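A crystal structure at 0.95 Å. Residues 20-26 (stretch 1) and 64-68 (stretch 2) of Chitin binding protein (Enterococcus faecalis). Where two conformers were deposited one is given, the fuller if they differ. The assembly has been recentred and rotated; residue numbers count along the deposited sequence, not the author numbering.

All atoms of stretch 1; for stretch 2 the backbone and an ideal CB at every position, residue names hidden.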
# COMPACT_ATOMS: atom_id res chain seq x y z
N ASN A 20 -10.15 7.05 11.07
CA ASN A 20 -11.43 6.66 10.50
C ASN A 20 -11.92 7.64 9.43
O ASN A 20 -13.10 7.96 9.32
CB ASN A 20 -12.49 6.43 11.55
CG ASN A 20 -12.13 5.33 12.54
OD1 ASN A 20 -11.86 5.58 13.73
ND2 ASN A 20 -12.00 4.14 12.04
N LEU A 21 -10.97 8.08 8.58
CA LEU A 21 -11.30 8.98 7.49
C LEU A 21 -11.89 8.24 6.31
O LEU A 21 -12.89 8.67 5.77
CB LEU A 21 -10.17 9.81 6.85
CG LEU A 21 -9.74 10.98 7.71
CD1 LEU A 21 -8.44 11.52 7.11
CD2 LEU A 21 -10.75 12.11 7.80
N ASN A 22 -11.29 7.12 5.87
CA ASN A 22 -11.94 6.30 4.86
C ASN A 22 -13.10 5.54 5.49
O ASN A 22 -13.04 5.19 6.67
CB ASN A 22 -10.97 5.31 4.22
CG ASN A 22 -10.07 5.91 3.19
OD1 ASN A 22 -10.40 6.92 2.55
ND2 ASN A 22 -8.94 5.26 2.94
N THR A 23 -14.11 5.28 4.67
CA THR A 23 -15.25 4.48 5.07
C THR A 23 -15.25 3.13 4.38
O THR A 23 -14.67 2.94 3.31
CB THR A 23 -16.56 5.26 4.84
OG1 THR A 23 -16.63 5.58 3.48
CG2 THR A 23 -16.65 6.45 5.77
N ASN A 24 -15.92 2.19 5.03
CA ASN A 24 -16.12 0.82 4.55
C ASN A 24 -14.87 0.22 3.94
O ASN A 24 -14.75 -0.02 2.73
CB ASN A 24 -17.30 0.70 3.62
CG ASN A 24 -17.61 -0.75 3.32
OD1 ASN A 24 -17.18 -1.64 4.06
ND2 ASN A 24 -18.35 -0.99 2.25
N VAL A 25 -13.93 -0.14 4.82
CA VAL A 25 -12.71 -0.83 4.45
C VAL A 25 -12.74 -2.30 4.97
O VAL A 25 -11.70 -2.97 5.05
CB VAL A 25 -11.45 -0.12 4.94
CG1 VAL A 25 -11.27 1.21 4.22
CG2 VAL A 25 -11.42 0.06 6.43
N GLY A 26 -13.93 -2.82 5.27
CA GLY A 26 -14.02 -4.16 5.79
C GLY A 26 -13.20 -4.33 7.05
O GLY A 26 -13.16 -3.46 7.91
N UNK A 64 -14.08 8.66 -6.49
CA UNK A 64 -14.42 9.37 -5.27
C UNK A 64 -14.44 8.47 -4.02
O UNK A 64 -14.70 8.98 -2.93
CB UNK A 64 -15.79 10.04 -5.44
N UNK A 65 -14.15 7.19 -4.14
CA UNK A 65 -14.32 6.27 -3.04
C UNK A 65 -13.38 6.54 -1.86
O UNK A 65 -13.75 6.29 -0.72
CB UNK A 65 -14.11 4.84 -3.54
N UNK A 66 -12.14 6.94 -2.16
CA UNK A 66 -11.07 6.92 -1.20
C UNK A 66 -10.45 8.30 -1.02
O UNK A 66 -10.35 9.10 -1.96
CB UNK A 66 -10.00 5.91 -1.63
N UNK A 67 -9.96 8.57 0.20
CA UNK A 67 -9.24 9.81 0.48
C UNK A 67 -7.83 9.74 -0.12
O UNK A 67 -7.14 8.73 0.01
CB UNK A 67 -9.17 10.07 1.99
N UNK A 68 -7.42 10.82 -0.76
CA UNK A 68 -6.19 10.84 -1.55
C UNK A 68 -5.24 11.90 -0.99
O UNK A 68 -5.54 13.10 -1.05
CB UNK A 68 -6.49 11.11 -3.02

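Neither stretch forms regular helix or strand, and the nearest pair of CA atoms is that of N22 and position 66, 6.2 Å apart.

Position 64 has no atom of stretch 1 within 5.5 Å of its ideal CB, so this contact hardly limits the choice of side chain. The residue is T64, with no contact here.

At position 65 the CA-to-CB bond points sideways, and the ideal CB is again beyond 5.5 Å of stretch 1. Farther along lie the carbonyl oxygens of T23 and N24, two acceptors on successive residues. A short side chain would leave them unreached from here; a long donor, lysine or arginine, would suit, and arginine could serve both at once. The residue is R65. Its end comes nearer than its CB, and the guanidinium meets both oxygens near its own plane: NH1 of R65 donates to O of T23 at 2.9 Å, almost linearly at 175°, and NH2 of R65 donates to O of N24 at 2.8 Å.

Position 66 has an extended backbone (phi/psi -123/149) and a sideways CB, 4.3 Å from OD1 of N22. Beyond it stretch 1 offers a mixed surface, the amide of N22, the carbonyls of T23 and N24 and the methyl CG1 of V25, which a large flat or long apolar side chain could cover. The residue is W66. Its ring turns an edge to N22 and the carbonyl of N24, with CG of N22 3.8 Å from CE3 of W66, while CZ3 of W66 makes an apolar contact with CG1 of V25 at 3.7 Å.

Position 67 points toward stretch 1, its ideal CB 3.4 Å from OD1 of N22 and 5.0 Å from CB of L21. OD1 of N22 already accepts from the backbone N of position 67 at 2.9 Å, yet a second donor could share it; asparagine, serine or histidine might be considered, and a flat ring could also lie against L21. The residue is H67. Its ND1 donates to OD1 of N22 at 2.9 Å, so backbone and ring converge on one oxygen, and CB of L21 sits over the ring face, 4.2 Å from the centroid and 3° off the normal. A water bridges N22 and H67, accepting from ND2 of N22 at 2.8 Å and donating to O of H67 at 2.7 Å.

At position 68 the CB points away, leaving many residues possible. The residue is K68, whose NZ turns back to donate to O of W66 at 2.8 Å.

Stretch 2 64-68: TRWHK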
# COMPACT_ATOMS: atom_id res chain seq x y z
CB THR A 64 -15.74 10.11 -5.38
OG1 THR A 64 -16.77 9.20 -5.66
CG2 THR A 64 -15.64 11.14 -6.51
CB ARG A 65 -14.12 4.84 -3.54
CG ARG A 65 -14.40 3.71 -2.58
CD ARG A 65 -15.89 3.58 -2.23
NE ARG A 65 -16.10 2.37 -1.42
CZ ARG A 65 -15.75 2.27 -0.14
NH1 ARG A 65 -15.40 3.33 0.54
NH2 ARG A 65 -15.83 1.12 0.41
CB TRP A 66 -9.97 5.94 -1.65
CG TRP A 66 -10.45 4.58 -1.94
CD1 TRP A 66 -10.43 3.91 -3.12
CD2 TRP A 66 -11.09 3.66 -1.00
NE1 TRP A 66 -10.97 2.66 -3.02
CE2 TRP A 66 -11.39 2.48 -1.71
CE3 TRP A 66 -11.44 3.74 0.36
CZ2 TRP A 66 -12.00 1.38 -1.11
CZ3 TRP A 66 -12.04 2.66 0.93
CH2 TRP A 66 -12.32 1.51 0.22
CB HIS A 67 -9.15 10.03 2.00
CG HIS A 67 -10.43 10.47 2.57
ND1 HIS A 67 -11.47 9.58 2.79
CD2 HIS A 67 -10.89 11.66 2.95
CE1 HIS A 67 -12.50 10.23 3.30
NE2 HIS A 67 -12.19 11.51 3.39
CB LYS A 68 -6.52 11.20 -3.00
CG LYS A 68 -7.53 10.28 -3.66
CD LYS A 68 -8.12 10.89 -4.90
CE LYS A 68 -9.25 10.15 -5.52
NZ LYS A 68 -10.47 10.15 -4.60
O HOH W 1 -7.18 6.18 0.90
O HOH W 2 -13.62 6.89 2.13
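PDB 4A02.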